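Long-range contacts in AxyAgu115A (Amphibacillus xylanus NBRC 15112, PDB 6NPS), which probably acts as a family GH115 alpha-glucuronidase, a hydrolase releasing glucuronic acid groups from xylan: residues Y485-I490 against Q502-F507; Y567-Y572 against D621-I626; L751-E756 against V775-T780. The protein carries 3 engineered substitutions. One frame throughout, in Å; residues are numbered along the deposited sequence.

How the contacts relate
Three pairings from one chain illustrate how contact chemistry follows place in the fold. Contacts 1 and 2 both join helices; contact 1 is partly buried and contact 2 buried, with centres about 18 Å apart. They touch each other, V506 packing on V571 and W489 on L570, so helices 482-494 and 500-519 pack directly on helix 564-596. Both rely on an aromatic ring packed by aliphatic carbons, the first adding a lysine over the ring and the second two waters, one held only weakly at its tyrosine end. Contact 3 lies on the surface, its centre about 45 Å from that of contact 1. There strand and loop meet instead, and backbone and amide hydrogen bonds replace apolar packing.

Contact 1 (Y485-I490 against Q502-F507); sequences YTKQWI and QKDKVF
Of the polar side-chain ends that meet across the two helices, K487 NZ has the most definite partner, a single cation-pi contact with the ring of F507, whose centroid lies 4.0 Å away, 13° off the ring normal. A second, looser influence is the D504 carboxylate, with K487 NZ and D504 OD1 4.5 Å apart, too far for a salt bridge but probably adding to the field around the ammonium. The setting is a splayed helical hairpin: helices 482-494 and 500-519 follow each other after the last strand of the TIM barrel of this GH115 enzyme, and their local directions differ by 127°. The lysine reaches the ring with an extended chain that bends only at its last torsion, which lays CE and NZ over the same face, CE in a CH-pi contact.

F507 CG stands anti to the backbone N, which carries the ring to the first helix, and chi2 of 75° sets the turn of its face. T486 and I490 both reach the edge of the ring: T486 CB lies in its plane, 3.9 Å from F507 CE1, and I490 CD1 is near the plane too. The T486 hydroxyl is bonded to T482 O within its own helix, while its methyl meets the ring obliquely.

Next to the lysine-ring pair, I490 packs between the helices. Its CG2 slides past the chain of K503, I490 CG2 to K503 CG measuring 3.8 Å, and K503 then bends at its third torsion so that its amine pairs with E491. V506, also packed on L555 of helix 537-558, offers a methyl to the isoleucine, with V506 CG1 and I490 CG1 3.7 Å apart. The tip of the same isoleucine makes the closest approach of the contact, to the F507 backbone, I490 CD1 lying 3.5 Å from F507 CA.

Contact 2 (Y567-Y572 against D621-I626); sequences YFALVY and DEYHTI
Helical segments 567-572 and 621-626 run at 141° to each other with their axes 10.7 Å apart at closest approach, A569 facing Y623. The first is distorted by a wider pi-type turn, in which Y567 O accepts from both V571 N and Y572 N. Between the backbones stands the ring of F568, carried across by a CG anti to its backbone N. The chain of E622 crosses this ring obliquely, F568 CE1 lying 3.4 Å from E622 CD, with ring and carboxylate planes 41° apart. This packing joins the two long arms of an antiparallel helical hairpin, helices 564-596 and 601-629. Y623 CB sits in the plane of the F568 ring, at its edge, 3.8 Å from F568 CE2. Beside it the tip of I626 presses on the ring, I626 CD1 being 3.6 Å from F568 CD2. The polar ends are satisfied around this apolar wedge: E622 OE2 bonds to the hydroxyl of Y556, and E622 OE1 takes a hydrogen bond from a water that also reaches Y572 OH weakly. A second water donates to A569 O at 2.9 Å and hydrogen-bonds to Y623 OH.

Contact 3 (L751-E756 against V775-T780); sequences LADQAE and VNNDFT
The carboxylate of D753 and the side-chain amide of N777 lie almost flat against each other, their planes 12° apart, with D753 OD1 3.9 Å from N777 ND2, so this is a stack and the two groups are not joined by a hydrogen bond. The amide of N777 also lies over the rim of one face of the F779 ring. Its OD1 accepts from F779 N, forming an Asx turn, which restrains the amide. N776, whose CB points toward 751-756, places its amide NH2 at L751 O, N776 ND2 donating to L751 O at 2.8 Å. L751 O lies near the plane of the N776 amide, but the N776 ND2 donor stands above the plane of that carbonyl. N776 OD1 accepts a hydrogen bond from R748 NH1. The backbone adds the straightest bond, N776 N to D753 O, also 2.8 Å with an angle of 170°, and V775 CA makes a CA-H...O contact to the same oxygen. Next to it Q754 and V775 form an antiparallel non-hydrogen-bonded pair with their side chains on one face, while a water accepts from both Q754 NE2 and N777 ND2. N777 N is buried here without a partner in the model. This arrangement closes the open end of a beta hairpin, strands 754-763 and 766-775, the latter lying between strand 686-688 and its hairpin mate, with strand 712-718 on that mate's far side.

Contact 1 (Y485-I490 against Q502-F507)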
loop_
_atom_site.group_PDB
_atom_site.type_symbol
_atom_site.label_atom_id
_atom_site.label_comp_id
_atom_site.label_asym_id
_atom_site.label_seq_id
_atom_site.Cartn_x
_atom_site.Cartn_y
_atom_site.Cartn_z
ATOM N N TYR A 485 -29.247 8.180 -33.214
ATOM C CA TYR A 485 -29.737 9.339 -32.459
ATOM C C TYR A 485 -28.608 10.338 -32.240
ATOM O O TYR A 485 -28.771 11.546 -32.459
ATOM C CB TYR A 485 -30.307 8.940 -31.087
ATOM C CG TYR A 485 -30.868 10.183 -30.391
ATOM C CD1 TYR A 485 -32.169 10.571 -30.609
ATOM C CD2 TYR A 485 -30.056 10.994 -29.565
ATOM C CE1 TYR A 485 -32.704 11.741 -30.009
ATOM C CE2 TYR A 485 -30.551 12.141 -28.977
ATOM C CZ TYR A 485 -31.875 12.509 -29.197
ATOM O OH TYR A 485 -32.372 13.639 -28.613
ATOM N N THR A 486 -27.438 9.837 -31.822
ATOM C CA THR A 486 -26.315 10.724 -31.539
ATOM C C THR A 486 -25.946 11.505 -32.781
ATOM O O THR A 486 -25.776 12.731 -32.734
ATOM C CB THR A 486 -25.132 9.903 -31.009
ATOM O OG1 THR A 486 -25.590 9.140 -29.893
ATOM C CG2 THR A 486 -23.947 10.773 -30.536
ATOM N N LYS A 487 -25.883 10.817 -33.930
ATOM C CA LYS A 487 -25.488 11.506 -35.147
ATOM C C LYS A 487 -26.516 12.544 -35.533
ATOM O O LYS A 487 -26.160 13.621 -36.015
ATOM C CB LYS A 487 -25.283 10.503 -36.284
ATOM C CG LYS A 487 -24.119 9.559 -35.983
ATOM C CD LYS A 487 -23.916 8.596 -37.171
ATOM C CE LYS A 487 -22.491 8.046 -37.167
ATOM N NZ LYS A 487 -22.390 6.637 -36.715
ATOM N N GLN A 488 -27.802 12.225 -35.376
ATOM C CA GLN A 488 -28.825 13.234 -35.634
ATOM C C GLN A 488 -28.719 14.399 -34.655
ATOM O O GLN A 488 -28.992 15.565 -35.020
ATOM C CB GLN A 488 -30.227 12.600 -35.564
ATOM C CG GLN A 488 -30.489 11.784 -36.833
ATOM C CD GLN A 488 -31.808 11.023 -36.839
ATOM O OE1 GLN A 488 -32.856 11.548 -36.452
ATOM N NE2 GLN A 488 -31.759 9.778 -37.308
ATOM N N TRP A 489 -28.355 14.114 -33.411
ATOM C CA TRP A 489 -28.206 15.193 -32.446
ATOM C C TRP A 489 -27.013 16.081 -32.815
ATOM O O TRP A 489 -27.091 17.305 -32.691
ATOM C CB TRP A 489 -28.048 14.594 -31.050
ATOM C CG TRP A 489 -28.025 15.560 -29.912
ATOM C CD1 TRP A 489 -29.118 16.011 -29.170
ATOM C CD2 TRP A 489 -26.856 16.139 -29.307
ATOM N NE1 TRP A 489 -28.676 16.852 -28.168
ATOM C CE2 TRP A 489 -27.303 16.949 -28.228
ATOM C CE3 TRP A 489 -25.468 16.052 -29.575
ATOM C CZ2 TRP A 489 -26.413 17.678 -27.424
ATOM C CZ3 TRP A 489 -24.593 16.786 -28.799
ATOM C CH2 TRP A 489 -25.064 17.589 -27.725
ATOM N N ILE A 490 -25.911 15.478 -33.280
ATOM C CA ILE A 490 -24.755 16.262 -33.740
ATOM C C ILE A 490 -25.134 17.158 -34.919
ATOM O O ILE A 490 -24.760 18.334 -34.974
ATOM C CB ILE A 490 -23.595 15.315 -34.093
ATOM C CG1 ILE A 490 -23.057 14.711 -32.813
ATOM C CG2 ILE A 490 -22.479 16.055 -34.901
ATOM C CD1 ILE A 490 -22.271 13.415 -33.046
ATOM N N GLN A 502 -15.757 16.027 -39.956
ATOM C CA GLN A 502 -15.701 16.609 -38.614
ATOM C C GLN A 502 -16.848 16.112 -37.738
ATOM O O GLN A 502 -16.662 15.864 -36.530
ATOM C CB GLN A 502 -15.703 18.131 -38.702
ATOM C CG GLN A 502 -14.441 18.665 -39.388
ATOM C CD GLN A 502 -14.523 20.134 -39.663
ATOM O OE1 GLN A 502 -15.502 20.616 -40.245
ATOM N NE2 GLN A 502 -13.500 20.877 -39.227
ATOM N N LYS A 503 -18.043 15.968 -38.316
ATOM C CA LYS A 503 -19.168 15.448 -37.540
ATOM C C LYS A 503 -18.939 14.006 -37.135
ATOM O O LYS A 503 -19.377 13.602 -36.050
ATOM C CB LYS A 503 -20.474 15.594 -38.317
ATOM C CG LYS A 503 -20.949 17.015 -38.290
ATOM C CD LYS A 503 -22.255 17.248 -39.018
ATOM C CE LYS A 503 -22.065 17.054 -40.512
ATOM N NZ LYS A 503 -23.144 17.737 -41.294
ATOM N N ASP A 504 -18.220 13.215 -37.937
ATOM C CA ASP A 504 -17.971 11.869 -37.446
ATOM C C ASP A 504 -16.919 11.881 -36.353
ATOM O O ASP A 504 -16.895 10.988 -35.506
ATOM C CB ASP A 504 -17.563 10.902 -38.550
ATOM C CG ASP A 504 -17.663 9.430 -38.091
ATOM O OD1 ASP A 504 -18.762 8.827 -38.200
ATOM O OD2 ASP A 504 -16.657 8.878 -37.595
ATOM N N LYS A 505 -16.033 12.871 -36.346
ATOM C CA LYS A 505 -15.119 12.983 -35.225
ATOM C C LYS A 505 -15.877 13.369 -33.955
ATOM O O LYS A 505 -15.601 12.821 -32.878
ATOM C CB LYS A 505 -14.017 13.986 -35.556
ATOM C CG LYS A 505 -13.009 13.428 -36.597
ATOM C CD LYS A 505 -11.988 14.480 -37.004
ATOM C CE LYS A 505 -11.014 13.864 -38.012
ATOM N NZ LYS A 505 -9.963 14.836 -38.348
ATOM N N VAL A 506 -16.849 14.288 -34.065
ATOM C CA VAL A 506 -17.691 14.611 -32.901
ATOM C C VAL A 506 -18.386 13.356 -32.390
ATOM O O VAL A 506 -18.476 13.127 -31.182
ATOM C CB VAL A 506 -18.712 15.707 -33.243
ATOM C CG1 VAL A 506 -19.695 15.906 -32.040
ATOM C CG2 VAL A 506 -17.972 17.004 -33.587
ATOM N N PHE A 507 -18.863 12.502 -33.300
ATOM C CA PHE A 507 -19.482 11.254 -32.856
ATOM C C PHE A 507 -18.493 10.385 -32.074
ATOM O O PHE A 507 -18.836 9.852 -31.010
ATOM C CB PHE A 507 -20.047 10.480 -34.050
ATOM C CG PHE A 507 -20.582 9.134 -33.656
ATOM C CD1 PHE A 507 -21.800 9.026 -32.987
ATOM C CD2 PHE A 507 -19.833 7.987 -33.857
ATOM C CE1 PHE A 507 -22.277 7.797 -32.573
ATOM C CE2 PHE A 507 -20.299 6.752 -33.452
ATOM C CZ PHE A 507 -21.538 6.658 -32.798
#

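Contact 2 (Y567-Y572 against D621-I626)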
loop_
_atom_site.group_PDB
_atom_site.type_symbol
_atom_site.label_atom_id
_atom_site.label_comp_id
_atom_site.label_asym_id
_atom_site.label_seq_id
_atom_site.Cartn_x
_atom_site.Cartn_y
_atom_site.Cartn_z
ATOM N N TYR A 567 -19.414 24.322 -29.351
ATOM C CA TYR A 567 -18.460 23.218 -29.369
ATOM C C TYR A 567 -17.872 22.979 -27.972
ATOM O O TYR A 567 -17.849 21.847 -27.463
ATOM C CB TYR A 567 -17.345 23.482 -30.398
ATOM C CG TYR A 567 -16.304 22.394 -30.316
ATOM C CD1 TYR A 567 -16.608 21.089 -30.698
ATOM C CD2 TYR A 567 -15.043 22.653 -29.815
ATOM C CE1 TYR A 567 -15.690 20.078 -30.576
ATOM C CE2 TYR A 567 -14.122 21.647 -29.689
ATOM C CZ TYR A 567 -14.451 20.374 -30.087
ATOM O OH TYR A 567 -13.524 19.379 -29.953
ATOM N N PHE A 568 -17.428 24.043 -27.319
ATOM C CA PHE A 568 -16.781 23.899 -26.017
ATOM C C PHE A 568 -17.743 23.338 -24.966
ATOM O O PHE A 568 -17.415 22.396 -24.240
ATOM C CB PHE A 568 -16.246 25.262 -25.554
ATOM C CG PHE A 568 -15.376 25.158 -24.336
ATOM C CD1 PHE A 568 -13.994 25.061 -24.466
ATOM C CD2 PHE A 568 -15.926 25.119 -23.065
ATOM C CE1 PHE A 568 -13.181 24.934 -23.343
ATOM C CE2 PHE A 568 -15.122 24.971 -21.945
ATOM C CZ PHE A 568 -13.742 24.888 -22.089
ATOM N N ALA A 569 -18.934 23.932 -24.844
ATOM C CA ALA A 569 -19.844 23.513 -23.786
ATOM C C ALA A 569 -20.455 22.141 -24.049
ATOM O O ALA A 569 -20.689 21.385 -23.103
ATOM C CB ALA A 569 -20.948 24.554 -23.611
ATOM N N LEU A 570 -20.677 21.775 -25.313
ATOM C CA LEU A 570 -21.356 20.524 -25.617
ATOM C C LEU A 570 -20.399 19.361 -25.858
ATOM O O LEU A 570 -20.797 18.200 -25.678
ATOM C CB LEU A 570 -22.259 20.699 -26.859
ATOM C CG LEU A 570 -23.473 21.655 -26.687
ATOM C CD1 LEU A 570 -24.307 21.820 -27.965
ATOM C CD2 LEU A 570 -24.394 21.238 -25.525
ATOM N N VAL A 571 -19.187 19.617 -26.355
ATOM C CA VAL A 571 -18.341 18.497 -26.768
ATOM C C VAL A 571 -16.988 18.570 -26.050
ATOM O O VAL A 571 -16.563 17.621 -25.385
ATOM C CB VAL A 571 -18.165 18.497 -28.297
ATOM C CG1 VAL A 571 -17.255 17.341 -28.715
ATOM C CG2 VAL A 571 -19.537 18.417 -28.971
ATOM N N TYR A 572 -16.294 19.697 -26.183
ATOM C CA TYR A 572 -14.915 19.752 -25.716
ATOM C C TYR A 572 -14.826 19.629 -24.193
ATOM O O TYR A 572 -14.041 18.835 -23.669
ATOM C CB TYR A 572 -14.270 21.059 -26.203
ATOM C CG TYR A 572 -12.783 21.152 -25.913
ATOM C CD1 TYR A 572 -11.844 20.582 -26.789
ATOM C CD2 TYR A 572 -12.319 21.822 -24.781
ATOM C CE1 TYR A 572 -10.469 20.684 -26.513
ATOM C CE2 TYR A 572 -10.967 21.925 -24.497
ATOM C CZ TYR A 572 -10.052 21.364 -25.370
ATOM O OH TYR A 572 -8.722 21.470 -25.093
ATOM N N ASP A 621 -11.664 26.489 -15.373
ATOM C CA ASP A 621 -11.592 27.945 -15.447
ATOM C C ASP A 621 -12.024 28.449 -16.812
ATOM O O ASP A 621 -12.748 29.454 -16.908
ATOM C CB ASP A 621 -10.176 28.432 -15.148
ATOM C CG ASP A 621 -9.793 28.232 -13.702
ATOM O OD1 ASP A 621 -8.610 27.920 -13.434
ATOM O OD2 ASP A 621 -10.687 28.380 -12.837
ATOM N N GLU A 622 -11.560 27.788 -17.884
ATOM C CA GLU A 622 -12.000 28.165 -19.223
ATOM C C GLU A 622 -13.516 28.039 -19.350
ATOM O O GLU A 622 -14.179 28.932 -19.890
ATOM C CB GLU A 622 -11.268 27.322 -20.284
ATOM C CG GLU A 622 -11.615 27.715 -21.731
ATOM C CD GLU A 622 -10.669 27.099 -22.817
ATOM O OE1 GLU A 622 -9.859 26.188 -22.492
ATOM O OE2 GLU A 622 -10.754 27.543 -24.001
ATOM N N TYR A 623 -14.095 26.972 -18.798
ATOM C CA TYR A 623 -15.536 26.768 -18.901
ATOM C C TYR A 623 -16.311 27.886 -18.204
ATOM O O TYR A 623 -17.355 28.342 -18.695
ATOM C CB TYR A 623 -15.853 25.425 -18.287
ATOM C CG TYR A 623 -17.289 24.978 -18.313
ATOM C CD1 TYR A 623 -17.999 24.866 -19.513
ATOM C CD2 TYR A 623 -17.906 24.601 -17.141
ATOM C CE1 TYR A 623 -19.334 24.412 -19.527
ATOM C CE2 TYR A 623 -19.212 24.124 -17.133
ATOM C CZ TYR A 623 -19.918 24.031 -18.326
ATOM O OH TYR A 623 -21.189 23.546 -18.297
ATOM N N HIS A 624 -15.791 28.359 -17.072
ATOM C CA HIS A 624 -16.422 29.393 -16.274
ATOM C C HIS A 624 -16.246 30.787 -16.857
ATOM O O HIS A 624 -16.924 31.706 -16.399
ATOM C CB HIS A 624 -15.858 29.349 -14.849
ATOM C CG HIS A 624 -16.330 28.164 -14.073
ATOM N ND1 HIS A 624 -15.712 27.730 -12.921
ATOM C CD2 HIS A 624 -17.343 27.296 -14.307
ATOM C CE1 HIS A 624 -16.335 26.651 -12.474
ATOM N NE2 HIS A 624 -17.325 26.366 -13.297
ATOM N N THR A 625 -15.374 30.973 -17.853
ATOM C CA THR A 625 -15.209 32.287 -18.447
ATOM C C THR A 625 -15.666 32.411 -19.907
ATOM O O THR A 625 -15.790 33.542 -20.391
ATOM C CB THR A 625 -13.746 32.745 -18.331
ATOM O OG1 THR A 625 -12.900 31.819 -18.998
ATOM C CG2 THR A 625 -13.319 32.796 -16.859
ATOM N N ILE A 626 -15.933 31.317 -20.627
ATOM C CA ILE A 626 -16.393 31.495 -22.005
ATOM C C ILE A 626 -17.737 32.241 -22.045
ATOM O O ILE A 626 -18.581 32.119 -21.141
ATOM C CB ILE A 626 -16.523 30.166 -22.766
ATOM C CG1 ILE A 626 -17.282 29.160 -21.923
ATOM C CG2 ILE A 626 -15.174 29.641 -23.156
ATOM C CD1 ILE A 626 -17.929 28.133 -22.755
HETATM O O HOH W 1 -22.372 22.326 -20.980
HETATM O O HOH W 2 -8.123 24.481 -23.777
#

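Contact 3 (L751-E756 against V775-T780)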
loop_
_atom_site.group_PDB
_atom_site.type_symbol
_atom_site.label_atom_id
_atom_site.label_comp_id
_atom_site.label_asym_id
_atom_site.label_seq_id
_atom_site.Cartn_x
_atom_site.Cartn_y
_atom_site.Cartn_z
ATOM N N LEU A 751 6.345 -24.380 -39.143
ATOM C CA LEU A 751 6.472 -24.670 -37.718
ATOM C C LEU A 751 5.444 -25.714 -37.283
ATOM O O LEU A 751 4.253 -25.616 -37.622
ATOM C CB LEU A 751 6.271 -23.380 -36.938
ATOM C CG LEU A 751 6.581 -23.255 -35.448
ATOM C CD1 LEU A 751 8.069 -23.438 -35.270
ATOM C CD2 LEU A 751 6.159 -21.890 -34.991
ATOM N N ALA A 752 5.900 -26.689 -36.493
ATOM C CA ALA A 752 5.032 -27.750 -35.987
ATOM C C ALA A 752 3.904 -27.182 -35.135
ATOM O O ALA A 752 3.939 -26.031 -34.688
ATOM C CB ALA A 752 5.845 -28.762 -35.163
ATOM N N ASP A 753 2.888 -28.016 -34.908
ATOM C CA ASP A 753 1.706 -27.562 -34.194
ATOM C C ASP A 753 2.037 -27.043 -32.801
ATOM O O ASP A 753 1.409 -26.087 -32.346
ATOM C CB ASP A 753 0.686 -28.693 -34.105
ATOM C CG ASP A 753 -0.064 -28.914 -35.420
ATOM O OD1 ASP A 753 -0.727 -29.966 -35.550
ATOM O OD2 ASP A 753 -0.007 -28.035 -36.315
ATOM N N GLN A 754 3.009 -27.637 -32.112
ATOM C CA GLN A 754 3.473 -27.100 -30.841
ATOM C C GLN A 754 4.987 -27.030 -30.825
ATOM O O GLN A 754 5.660 -27.987 -31.211
ATOM C CB GLN A 754 2.947 -27.923 -29.669
ATOM C CG GLN A 754 1.477 -27.629 -29.414
ATOM C CD GLN A 754 0.852 -28.556 -28.412
ATOM O OE1 GLN A 754 1.546 -29.136 -27.572
ATOM N NE2 GLN A 754 -0.466 -28.709 -28.488
ATOM N N ALA A 755 5.519 -25.885 -30.407
ATOM C CA ALA A 755 6.963 -25.715 -30.335
ATOM C C ALA A 755 7.266 -24.837 -29.135
ATOM O O ALA A 755 6.394 -24.129 -28.631
ATOM C CB ALA A 755 7.519 -25.101 -31.622
ATOM N N GLU A 756 8.500 -24.888 -28.661
ATOM C CA GLU A 756 8.872 -23.994 -27.573
ATOM C C GLU A 756 10.292 -23.502 -27.778
ATOM O O GLU A 756 11.199 -24.303 -28.032
ATOM C CB GLU A 756 8.734 -24.701 -26.232
ATOM C CG GLU A 756 9.079 -23.818 -25.041
ATOM C CD GLU A 756 8.998 -24.582 -23.742
ATOM O OE1 GLU A 756 7.861 -24.843 -23.300
ATOM O OE2 GLU A 756 10.062 -24.941 -23.182
ATOM N N VAL A 775 1.606 -22.219 -30.231
ATOM C CA VAL A 775 0.609 -23.090 -30.846
ATOM C C VAL A 775 0.448 -22.653 -32.304
ATOM O O VAL A 775 0.225 -21.469 -32.593
ATOM C CB VAL A 775 -0.728 -23.044 -30.079
ATOM C CG1 VAL A 775 -1.845 -23.680 -30.906
ATOM C CG2 VAL A 775 -0.588 -23.736 -28.699
ATOM N N ASN A 776 0.615 -23.590 -33.233
ATOM C CA ASN A 776 0.527 -23.269 -34.647
ATOM C C ASN A 776 -0.545 -24.094 -35.348
ATOM O O ASN A 776 -0.642 -24.057 -36.580
ATOM C CB ASN A 776 1.903 -23.485 -35.304
ATOM C CG ASN A 776 2.099 -22.657 -36.551
ATOM O OD1 ASN A 776 1.724 -21.488 -36.616
ATOM N ND2 ASN A 776 2.670 -23.279 -37.571
ATOM N N ASN A 777 -1.252 -24.924 -34.596
ATOM C CA ASN A 777 -2.474 -25.575 -35.016
ATOM C C ASN A 777 -3.544 -24.511 -35.176
ATOM O O ASN A 777 -3.873 -23.834 -34.205
ATOM C CB ASN A 777 -2.864 -26.566 -33.926
ATOM C CG ASN A 777 -3.853 -27.578 -34.383
ATOM O OD1 ASN A 777 -4.541 -27.370 -35.387
ATOM N ND2 ASN A 777 -3.944 -28.694 -33.660
ATOM N N ASP A 778 -4.102 -24.343 -36.363
ATOM C CA ASP A 778 -5.126 -23.308 -36.447
ATOM C C ASP A 778 -6.549 -23.839 -36.256
ATOM O O ASP A 778 -7.490 -23.035 -36.215
ATOM C CB ASP A 778 -5.013 -22.527 -37.759
ATOM C CG ASP A 778 -5.032 -21.011 -37.531
ATOM O OD1 ASP A 778 -4.171 -20.304 -38.104
ATOM O OD2 ASP A 778 -5.903 -20.529 -36.770
ATOM N N PHE A 779 -6.726 -25.156 -36.111
ATOM C CA PHE A 779 -7.976 -25.746 -35.620
ATOM C C PHE A 779 -9.118 -25.634 -36.635
ATOM O O PHE A 779 -10.294 -25.586 -36.260
ATOM C CB PHE A 779 -8.387 -25.132 -34.275
ATOM C CG PHE A 779 -7.345 -25.267 -33.209
ATOM C CD1 PHE A 779 -7.104 -26.496 -32.611
ATOM C CD2 PHE A 779 -6.595 -24.172 -32.810
ATOM C CE1 PHE A 779 -6.128 -26.622 -31.623
ATOM C CE2 PHE A 779 -5.636 -24.288 -31.825
ATOM C CZ PHE A 779 -5.392 -25.509 -31.236
ATOM N N THR A 780 -8.770 -25.609 -37.922
ATOM C CA THR A 780 -9.739 -25.702 -39.011
ATOM C C THR A 780 -10.704 -26.885 -38.855
ATOM O O THR A 780 -11.803 -26.843 -39.420
ATOM C CB THR A 780 -8.992 -25.817 -40.364
ATOM O OG1 THR A 780 -8.518 -27.157 -40.557
ATOM C CG2 THR A 780 -7.791 -24.881 -40.431
HETATM O O HOH W 3 -2.350 -28.642 -31.034
#